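PDB 4G1P: Cys-Gly metallodipeptidase DUG1 from Saccharomyces cerevisiae, which hydrolyses Cys-Gly as a metal-dependent dipeptidase and serves as the catalytic component of the complex that degrades glutathione. Local coordinates for residues Q10-L15 against G463-M468; F20-K25 against V148-K153; K403-L408 against M468-Q473. All blocks are in the same frame, centred on the assembly; numbering follows the deposited sequence.

Contact 1. Residues Q10-L15 against G463-M468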
loop_
_atom_site.group_PDB
_atom_site.type_symbol
_atom_site.label_atom_id
_atom_site.label_comp_id
_atom_site.label_asym_id
_atom_site.label_seq_id
_atom_site.Cartn_x
_atom_site.Cartn_y
_atom_site.Cartn_z
ATOM N N GLN A 10 -28.204 39.646 -4.553
ATOM C CA GLN A 10 -27.346 40.679 -4.007
ATOM C C GLN A 10 -26.834 40.312 -2.618
ATOM O O GLN A 10 -25.676 40.583 -2.263
ATOM C CB GLN A 10 -28.093 41.998 -3.943
ATOM C CG GLN A 10 -28.222 42.687 -5.273
ATOM C CD GLN A 10 -29.070 43.940 -5.170
ATOM O OE1 GLN A 10 -29.420 44.367 -4.064
ATOM N NE2 GLN A 10 -29.396 44.545 -6.319
ATOM N N LYS A 11 -27.702 39.709 -1.822
ATOM C CA LYS A 11 -27.297 39.346 -0.481
ATOM C C LYS A 11 -26.303 38.201 -0.540
ATOM O O LYS A 11 -25.453 38.069 0.329
ATOM C CB LYS A 11 -28.504 38.992 0.378
ATOM C CG LYS A 11 -29.146 40.212 1.012
ATOM C CD LYS A 11 -28.108 41.072 1.717
ATOM C CE LYS A 11 -28.632 42.477 2.009
ATOM N NZ LYS A 11 -27.766 43.199 2.991
ATOM N N ILE A 12 -26.406 37.382 -1.580
ATOM C CA ILE A 12 -25.501 36.257 -1.740
ATOM C C ILE A 12 -24.084 36.772 -1.980
ATOM O O ILE A 12 -23.114 36.218 -1.464
ATOM C CB ILE A 12 -25.947 35.335 -2.877
ATOM C CG1 ILE A 12 -27.146 34.499 -2.430
ATOM C CG2 ILE A 12 -24.809 34.435 -3.310
ATOM C CD1 ILE A 12 -27.716 33.597 -3.509
ATOM N N ASP A 13 -23.978 37.851 -2.748
ATOM C CA ASP A 13 -22.705 38.519 -2.949
ATOM C C ASP A 13 -22.192 39.158 -1.655
ATOM O O ASP A 13 -21.024 39.002 -1.303
ATOM C CB ASP A 13 -22.825 39.570 -4.050
ATOM C CG ASP A 13 -22.927 38.959 -5.433
ATOM O OD1 ASP A 13 -22.523 37.785 -5.603
ATOM O OD2 ASP A 13 -23.391 39.662 -6.358
ATOM N N SER A 14 -23.068 39.851 -0.940
ATOM C CA SER A 14 -22.664 40.596 0.247
ATOM C C SER A 14 -22.212 39.685 1.367
ATOM O O SER A 14 -21.387 40.069 2.187
ATOM C CB SER A 14 -23.823 41.444 0.776
ATOM O OG SER A 14 -24.326 42.291 -0.235
ATOM N N LEU A 15 -22.789 38.493 1.420
ATOM C CA LEU A 15 -22.559 37.597 2.528
ATOM C C LEU A 15 -21.383 36.642 2.275
ATOM O O LEU A 15 -21.099 35.779 3.099
ATOM C CB LEU A 15 -23.829 36.816 2.838
ATOM C CG LEU A 15 -25.022 37.572 3.417
ATOM C CD1 LEU A 15 -26.132 36.590 3.767
ATOM C CD2 LEU A 15 -24.611 38.377 4.635
ATOM N N GLY A 463 -22.249 31.228 -8.295
ATOM C CA GLY A 463 -23.206 30.886 -9.334
ATOM C C GLY A 463 -24.159 29.782 -8.911
ATOM O O GLY A 463 -25.366 29.839 -9.198
ATOM N N GLY A 464 -23.619 28.781 -8.212
ATOM C CA GLY A 464 -24.405 27.641 -7.786
ATOM C C GLY A 464 -25.395 28.009 -6.697
ATOM O O GLY A 464 -26.484 27.433 -6.605
ATOM N N MET A 465 -25.017 28.966 -5.857
ATOM C CA MET A 465 -25.896 29.382 -4.773
ATOM C C MET A 465 -27.084 30.141 -5.330
ATOM O O MET A 465 -28.240 29.874 -4.974
ATOM C CB MET A 465 -25.146 30.246 -3.766
ATOM C CG MET A 465 -24.457 29.440 -2.676
ATOM S SD MET A 465 -23.629 30.472 -1.444
ATOM C CE MET A 465 -22.220 31.060 -2.392
ATOM N N LYS A 466 -26.784 31.089 -6.214
ATOM C CA LYS A 466 -27.803 31.864 -6.886
ATOM C C LYS A 466 -28.673 30.926 -7.701
ATOM O O LYS A 466 -29.881 31.123 -7.778
ATOM C CB LYS A 466 -27.159 32.931 -7.768
ATOM C CG LYS A 466 -26.382 33.975 -6.971
ATOM C CD LYS A 466 -25.635 34.946 -7.866
ATOM C CE LYS A 466 -25.071 36.125 -7.074
ATOM N NZ LYS A 466 -24.399 37.132 -7.937
ATOM N N THR A 467 -28.074 29.889 -8.285
ATOM C CA THR A 467 -28.866 28.936 -9.055
ATOM C C THR A 467 -29.778 28.118 -8.138
ATOM O O THR A 467 -30.938 27.841 -8.466
ATOM C CB THR A 467 -27.994 28.012 -9.939
ATOM O OG1 THR A 467 -27.321 28.793 -10.927
ATOM C CG2 THR A 467 -28.854 26.976 -10.660
ATOM N N MET A 468 -29.264 27.752 -6.975
ATOM C CA MET A 468 -30.088 27.068 -5.997
ATOM C C MET A 468 -31.239 27.971 -5.542
ATOM O O MET A 468 -32.368 27.514 -5.346
ATOM C CB MET A 468 -29.248 26.648 -4.786
ATOM C CG MET A 468 -28.231 25.548 -5.022
ATOM S SD MET A 468 -27.254 25.377 -3.507
ATOM C CE MET A 468 -26.452 23.781 -3.700
#
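K466 stretches from its own helix past I12 and finishes on the carboxylate of D13, joining the two helices first through carbon and then through charge. The helical residues 10-14 run roughly antiparallel to 463-468, at 147° between their directions, and their axes come no nearer than 10.1 Å. The closest backbone pair is I12 and K466, with CA atoms 7.1 Å apart, so side chains must bridge the interval. The lysine CB itself faces I12 CD1 at the limit of contact; from there CG turns anti to the carbonyl carbon (chi1 -65°) and the chain stays extended, which carries it out to the neighbouring helix. Its CG makes the main apolar touch, 3.7 Å from CD1 of I12. The other branch of the isoleucine, CG2, reaches the same K466 CG at 4.0 Å. CD, next along the chain, lies beyond contact with either branch, and CE comes back to 4.1 Å from I12 CG2.

Both helices belong to the alpha/beta catalytic domain of this M20 peptidase: 5-14 is its first helix and 458-477 its last, so the contact brings the chain's beginning to its end, away from the metal centre. Helix 135-154 adds to the apolar side, with A151 against I12 and N147 against M465. M465 widens the same patch, its CB lying 4.2 Å from I12 CG2.

At the tip, K466 NZ donates to D13 OD1 at 3.1 Å in a salt bridge, meeting that oxygen on the syn side but 29° out of the carboxylate plane. A weak second bond runs from NZ to D13 OD2, also 3.1 Å long. The aspartate lies at the exposed margin of the contact, and its side chain crosses the lysine roughly at a right angle.

Contact 2. Residues F20-K25 against V148-K153; sequences FSRLTK and VVDAFK
R22 and D150 have the nearest CA atoms of the helical segments 20-25 and 148-153, yet those atoms are 11.9 Å apart: the backbones stand well clear, and the gap is closed by side chains, chiefly the long arginine. R22 sends CG anti to its backbone N (chi1 164°) and bends at chi3, presenting the end of its guanidinium to the aspartate. NH1 and NH2 both grip a single oxygen, OD2 of D150, with NH1 at 3.0 Å and NH2 at 3.2 Å. OD2 lies in the guanidinium plane, at its edge. Seen from the carboxylate, NH2 takes the syn lone pair, whereas NH1 arrives from above the plane; the two flat groups are turned 36° apart. The other oxygen, OD1, receives NZ of K153 at 3.1 Å and also bonds S56 OG. Q52 OE1 holds R22 NE, and N147 OD1 takes NH1. An asparagine in place of D150 would probably leave R22 and K153 without the negative charge that both now face. R22, D150 and K153 thus form a salt-bridge network at the surface, of the kind that ties neighbouring helices together, here helix 16-28 to helix 135-154 in the catalytic domain of the M20 fold.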
loop_
_atom_site.group_PDB
_atom_site.type_symbol
_atom_site.label_atom_id
_atom_site.label_comp_id
_atom_site.label_asym_id
_atom_site.label_seq_id
_atom_site.Cartn_x
_atom_site.Cartn_y
_atom_site.Cartn_z
ATOM N N PHE A 20 -17.654 32.277 3.408
ATOM C CA PHE A 20 -16.270 31.841 3.341
ATOM C C PHE A 20 -15.849 31.366 4.713
ATOM O O PHE A 20 -15.210 30.326 4.873
ATOM C CB PHE A 20 -15.359 32.997 2.931
ATOM C CG PHE A 20 -15.369 33.305 1.460
ATOM C CD1 PHE A 20 -15.647 32.323 0.525
ATOM C CD2 PHE A 20 -15.079 34.591 1.005
ATOM C CE1 PHE A 20 -15.645 32.632 -0.843
ATOM C CE2 PHE A 20 -15.075 34.904 -0.357
ATOM C CZ PHE A 20 -15.355 33.929 -1.278
ATOM N N SER A 21 -16.209 32.154 5.711
ATOM C CA SER A 21 -15.833 31.844 7.065
ATOM C C SER A 21 -16.442 30.508 7.481
ATOM O O SER A 21 -15.753 29.619 8.003
ATOM C CB SER A 21 -16.289 32.964 7.987
ATOM O OG SER A 21 -15.961 32.660 9.327
ATOM N N ARG A 22 -17.736 30.365 7.241
ATOM C CA ARG A 22 -18.427 29.134 7.565
ATOM C C ARG A 22 -17.763 27.951 6.860
ATOM O O ARG A 22 -17.534 26.908 7.469
ATOM C CB ARG A 22 -19.893 29.245 7.179
ATOM C CG ARG A 22 -20.600 27.917 7.123
ATOM C CD ARG A 22 -22.039 28.091 6.675
ATOM N NE ARG A 22 -22.874 28.619 7.747
ATOM C CZ ARG A 22 -23.969 29.342 7.559
ATOM N NH1 ARG A 22 -24.382 29.639 6.333
ATOM N NH2 ARG A 22 -24.653 29.765 8.607
ATOM N N LEU A 23 -17.421 28.133 5.590
ATOM C CA LEU A 23 -16.854 27.053 4.800
ATOM C C LEU A 23 -15.435 26.709 5.275
ATOM O O LEU A 23 -14.998 25.573 5.181
ATOM C CB LEU A 23 -16.875 27.416 3.321
ATOM C CG LEU A 23 -16.317 26.387 2.348
ATOM C CD1 LEU A 23 -17.075 25.085 2.452
ATOM C CD2 LEU A 23 -16.371 26.924 0.935
ATOM N N THR A 24 -14.727 27.686 5.823
ATOM C CA THR A 24 -13.372 27.434 6.291
ATOM C C THR A 24 -13.379 26.535 7.514
ATOM O O THR A 24 -12.574 25.607 7.604
ATOM C CB THR A 24 -12.628 28.728 6.647
ATOM O OG1 THR A 24 -12.588 29.593 5.506
ATOM C CG2 THR A 24 -11.225 28.413 7.096
ATOM N N LYS A 25 -14.284 26.821 8.450
ATOM C CA LYS A 25 -14.362 26.062 9.692
ATOM C C LYS A 25 -14.690 24.612 9.410
ATOM O O LYS A 25 -14.066 23.701 9.965
ATOM C CB LYS A 25 -15.416 26.644 10.624
ATOM C CG LYS A 25 -14.988 27.916 11.323
ATOM C CD LYS A 25 -16.182 28.678 11.884
ATOM C CE LYS A 25 -15.747 29.997 12.483
ATOM N NZ LYS A 25 -14.553 30.502 11.741
ATOM N N VAL A 148 -27.851 29.959 1.239
ATOM C CA VAL A 148 -29.058 30.369 0.558
ATOM C C VAL A 148 -30.194 30.726 1.522
ATOM O O VAL A 148 -30.834 31.766 1.361
ATOM C CB VAL A 148 -29.510 29.308 -0.438
ATOM C CG1 VAL A 148 -30.915 29.642 -0.972
ATOM C CG2 VAL A 148 -28.495 29.218 -1.562
ATOM N N VAL A 149 -30.443 29.881 2.520
ATOM C CA VAL A 149 -31.440 30.242 3.523
ATOM C C VAL A 149 -31.069 31.580 4.170
ATOM O O VAL A 149 -31.915 32.445 4.354
ATOM C CB VAL A 149 -31.619 29.162 4.596
ATOM C CG1 VAL A 149 -32.518 29.665 5.692
ATOM C CG2 VAL A 149 -32.198 27.914 3.992
ATOM N N ASP A 150 -29.791 31.770 4.458
ATOM C CA ASP A 150 -29.349 33.006 5.063
ATOM C C ASP A 150 -29.610 34.200 4.155
ATOM O O ASP A 150 -29.978 35.271 4.623
ATOM C CB ASP A 150 -27.865 32.937 5.413
ATOM C CG ASP A 150 -27.607 32.132 6.657
ATOM O OD1 ASP A 150 -28.578 31.880 7.402
ATOM O OD2 ASP A 150 -26.437 31.757 6.892
ATOM N N ALA A 151 -29.412 34.017 2.858
ATOM C CA ALA A 151 -29.499 35.141 1.945
ATOM C C ALA A 151 -30.941 35.618 1.811
ATOM O O ALA A 151 -31.192 36.819 1.797
ATOM C CB ALA A 151 -28.924 34.776 0.597
ATOM N N PHE A 152 -31.878 34.677 1.704
ATOM C CA PHE A 152 -33.295 35.009 1.740
ATOM C C PHE A 152 -33.584 35.798 3.013
ATOM O O PHE A 152 -34.280 36.819 2.986
ATOM C CB PHE A 152 -34.173 33.745 1.675
ATOM C CG PHE A 152 -34.453 33.269 0.277
ATOM C CD1 PHE A 152 -33.602 32.372 -0.352
ATOM C CD2 PHE A 152 -35.554 33.742 -0.420
ATOM C CE1 PHE A 152 -33.849 31.940 -1.652
ATOM C CE2 PHE A 152 -35.809 33.320 -1.722
ATOM C CZ PHE A 152 -34.956 32.417 -2.338
ATOM N N LYS A 153 -33.023 35.336 4.125
ATOM C CA LYS A 153 -33.261 35.986 5.403
ATOM C C LYS A 153 -32.747 37.426 5.400
ATOM O O LYS A 153 -33.485 38.349 5.722
ATOM C CB LYS A 153 -32.641 35.181 6.540
ATOM C CG LYS A 153 -33.626 34.803 7.635
ATOM C CD LYS A 153 -33.292 33.442 8.251
ATOM C CE LYS A 153 -31.814 33.366 8.625
ATOM N NZ LYS A 153 -31.323 31.964 8.813
#

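Contact 3. Residues K403-L408 against M468-Q473; sequences KKATKL and MAAYLQ
A405 and A470 mark the crossing of two helices in the alpha/beta catalytic domain of this M20 peptidase, a buried helix-helix packing built on small residues. Helix 397-410 follows strand 378-391 in the chain, and helix 458-477 is the last of the fold. Their segments run at 142° to each other, closer to antiparallel than to perpendicular, with axes 8.0 Å apart at the nearest point. The alanines make that approach possible: their CA atoms are 4.9 Å apart, and the two methyl groups point at the opposite helix and meet directly, A405 CB to A470 CB, at 3.6 Å. The A405 methyl also rests against the backbone N of Y471 and lies 3.9 Å from Y471 CB, so a single carbon settles between two consecutive residues.

One turn further along, L408 covers the flank of the crossing. Its chi1 of 177° swings CG away from the backbone N and toward helix 458-477, where CD2 ends 4.0 Å from A470 CB. F9 of helix 5-14 and Y474 of helix 458-477 touch this leucine as well, and L5 packs on A470, so the first helix of the chain borders the same site. No hydrogen bond joins the two segments; the contact rests on carbon against carbon and on methyl against backbone.

Y471 contributes its root rather than its ring. Beyond CB the side chain heads away from 403-408, and the phenol reaches instead to an earlier turn of helix 397-410, where Y471 OH is hydrogen-bonded to OE1 of Q398.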
loop_
_atom_site.group_PDB
_atom_site.type_symbol
_atom_site.label_atom_id
_atom_site.label_comp_id
_atom_site.label_asym_id
_atom_site.label_seq_id
_atom_site.Cartn_x
_atom_site.Cartn_y
_atom_site.Cartn_z
ATOM N N LYS A 403 -33.727 24.450 -14.889
ATOM C CA LYS A 403 -33.265 24.949 -16.185
ATOM C C LYS A 403 -33.386 26.470 -16.264
ATOM O O LYS A 403 -32.434 27.151 -16.641
ATOM C CB LYS A 403 -34.027 24.287 -17.336
ATOM C CG LYS A 403 -33.596 24.756 -18.696
ATOM C CD LYS A 403 -34.517 24.241 -19.788
ATOM C CE LYS A 403 -34.001 24.676 -21.160
ATOM N NZ LYS A 403 -35.027 24.576 -22.241
ATOM N N LYS A 404 -34.550 27.003 -15.896
ATOM C CA LYS A 404 -34.749 28.458 -15.912
ATOM C C LYS A 404 -33.809 29.152 -14.923
ATOM O O LYS A 404 -33.249 30.211 -15.214
ATOM C CB LYS A 404 -36.204 28.840 -15.616
ATOM C CG LYS A 404 -37.224 28.163 -16.521
ATOM C CD LYS A 404 -38.655 28.619 -16.210
ATOM C CE LYS A 404 -39.687 27.775 -16.972
ATOM N NZ LYS A 404 -41.092 28.250 -16.775
ATOM N N ALA A 405 -33.629 28.545 -13.757
ATOM C CA ALA A 405 -32.672 29.053 -12.780
ATOM C C ALA A 405 -31.259 29.137 -13.368
ATOM O O ALA A 405 -30.615 30.170 -13.295
ATOM C CB ALA A 405 -32.695 28.198 -11.543
ATOM N N THR A 406 -30.794 28.061 -13.986
ATOM C CA THR A 406 -29.462 28.068 -14.590
ATOM C C THR A 406 -29.351 29.139 -15.659
ATOM O O THR A 406 -28.374 29.892 -15.714
ATOM C CB THR A 406 -29.134 26.719 -15.232
ATOM O OG1 THR A 406 -29.228 25.695 -14.240
ATOM C CG2 THR A 406 -27.744 26.742 -15.807
ATOM N N LYS A 407 -30.370 29.193 -16.512
ATOM C CA LYS A 407 -30.401 30.148 -17.609
ATOM C C LYS A 407 -30.287 31.557 -17.053
ATOM O O LYS A 407 -29.527 32.378 -17.559
ATOM C CB LYS A 407 -31.682 29.979 -18.430
ATOM C CG LYS A 407 -31.916 31.068 -19.469
ATOM C CD LYS A 407 -30.804 31.129 -20.500
ATOM C CE LYS A 407 -31.229 31.956 -21.720
ATOM N NZ LYS A 407 -32.451 31.403 -22.405
ATOM N N LEU A 408 -31.021 31.811 -15.983
ATOM C CA LEU A 408 -31.016 33.113 -15.346
ATOM C C LEU A 408 -29.636 33.529 -14.871
ATOM O O LEU A 408 -29.240 34.669 -15.072
ATOM C CB LEU A 408 -31.966 33.104 -14.157
ATOM C CG LEU A 408 -32.002 34.387 -13.345
ATOM C CD1 LEU A 408 -32.478 35.524 -14.241
ATOM C CD2 LEU A 408 -32.923 34.202 -12.148
ATOM N N MET A 468 -29.264 27.752 -6.975
ATOM C CA MET A 468 -30.088 27.068 -5.997
ATOM C C MET A 468 -31.239 27.971 -5.542
ATOM O O MET A 468 -32.368 27.514 -5.346
ATOM C CB MET A 468 -29.248 26.648 -4.786
ATOM C CG MET A 468 -28.231 25.548 -5.022
ATOM S SD MET A 468 -27.254 25.377 -3.507
ATOM C CE MET A 468 -26.452 23.781 -3.700
ATOM N N ALA A 469 -30.959 29.253 -5.359
ATOM C CA ALA A 469 -31.999 30.178 -4.928
ATOM C C ALA A 469 -33.116 30.316 -5.971
ATOM O O ALA A 469 -34.300 30.273 -5.645
ATOM C CB ALA A 469 -31.395 31.533 -4.621
ATOM N N ALA A 470 -32.744 30.482 -7.232
ATOM C CA ALA A 470 -33.755 30.687 -8.255
ATOM C C ALA A 470 -34.540 29.404 -8.471
ATOM O O ALA A 470 -35.758 29.432 -8.667
ATOM C CB ALA A 470 -33.137 31.165 -9.547
ATOM N N TYR A 471 -33.838 28.280 -8.412
ATOM C CA TYR A 471 -34.492 26.986 -8.546
ATOM C C TYR A 471 -35.580 26.769 -7.491
ATOM O O TYR A 471 -36.690 26.381 -7.833
ATOM C CB TYR A 471 -33.475 25.841 -8.538
ATOM C CG TYR A 471 -34.019 24.600 -7.916
ATOM C CD1 TYR A 471 -34.873 23.770 -8.615
ATOM C CD2 TYR A 471 -33.698 24.264 -6.613
ATOM C CE1 TYR A 471 -35.386 22.636 -8.032
ATOM C CE2 TYR A 471 -34.203 23.141 -6.028
ATOM C CZ TYR A 471 -35.042 22.328 -6.741
ATOM O OH TYR A 471 -35.547 21.202 -6.154
ATOM N N LEU A 472 -35.283 27.023 -6.221
ATOM C CA LEU A 472 -36.323 26.913 -5.197
ATOM C C LEU A 472 -37.484 27.878 -5.485
ATOM O O LEU A 472 -38.650 27.541 -5.313
ATOM C CB LEU A 472 -35.763 27.146 -3.785
ATOM C CG LEU A 472 -34.769 26.109 -3.238
ATOM C CD1 LEU A 472 -34.143 26.574 -1.937
ATOM C CD2 LEU A 472 -35.435 24.764 -3.029
ATOM N N GLN A 473 -37.151 29.079 -5.931
ATOM C CA GLN A 473 -38.158 30.072 -6.218
ATOM C C GLN A 473 -39.049 29.626 -7.373
ATOM O O GLN A 473 -40.283 29.639 -7.262
ATOM C CB GLN A 473 -37.501 31.412 -6.546
ATOM C CG GLN A 473 -38.503 32.511 -6.864
ATOM C CD GLN A 473 -39.477 32.755 -5.724
ATOM O OE1 GLN A 473 -39.074 32.983 -4.587
ATOM N NE2 GLN A 473 -40.762 32.701 -6.025
#

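How the contacts relate
Burial and chemistry change together across the three contacts. Contact 3 is largely buried, its side chains meeting through carbon alone, with helix axes close enough for alanine methyls to meet. Contact 2 lies at the surface, where charge spans widely separated backbones, and contact 1 combines an apolar inner part with an ion pair outside. Contacts 1 and 3 both use helix 458-477, successive turns of it holding helix 5-14 and helix 397-410. Helix 135-154 supplies one side of contact 2 and also packs on the others: A151 CB lies 3.5 Å from I12 CG1, and F152 CE1 lies 3.9 Å from A469 CB.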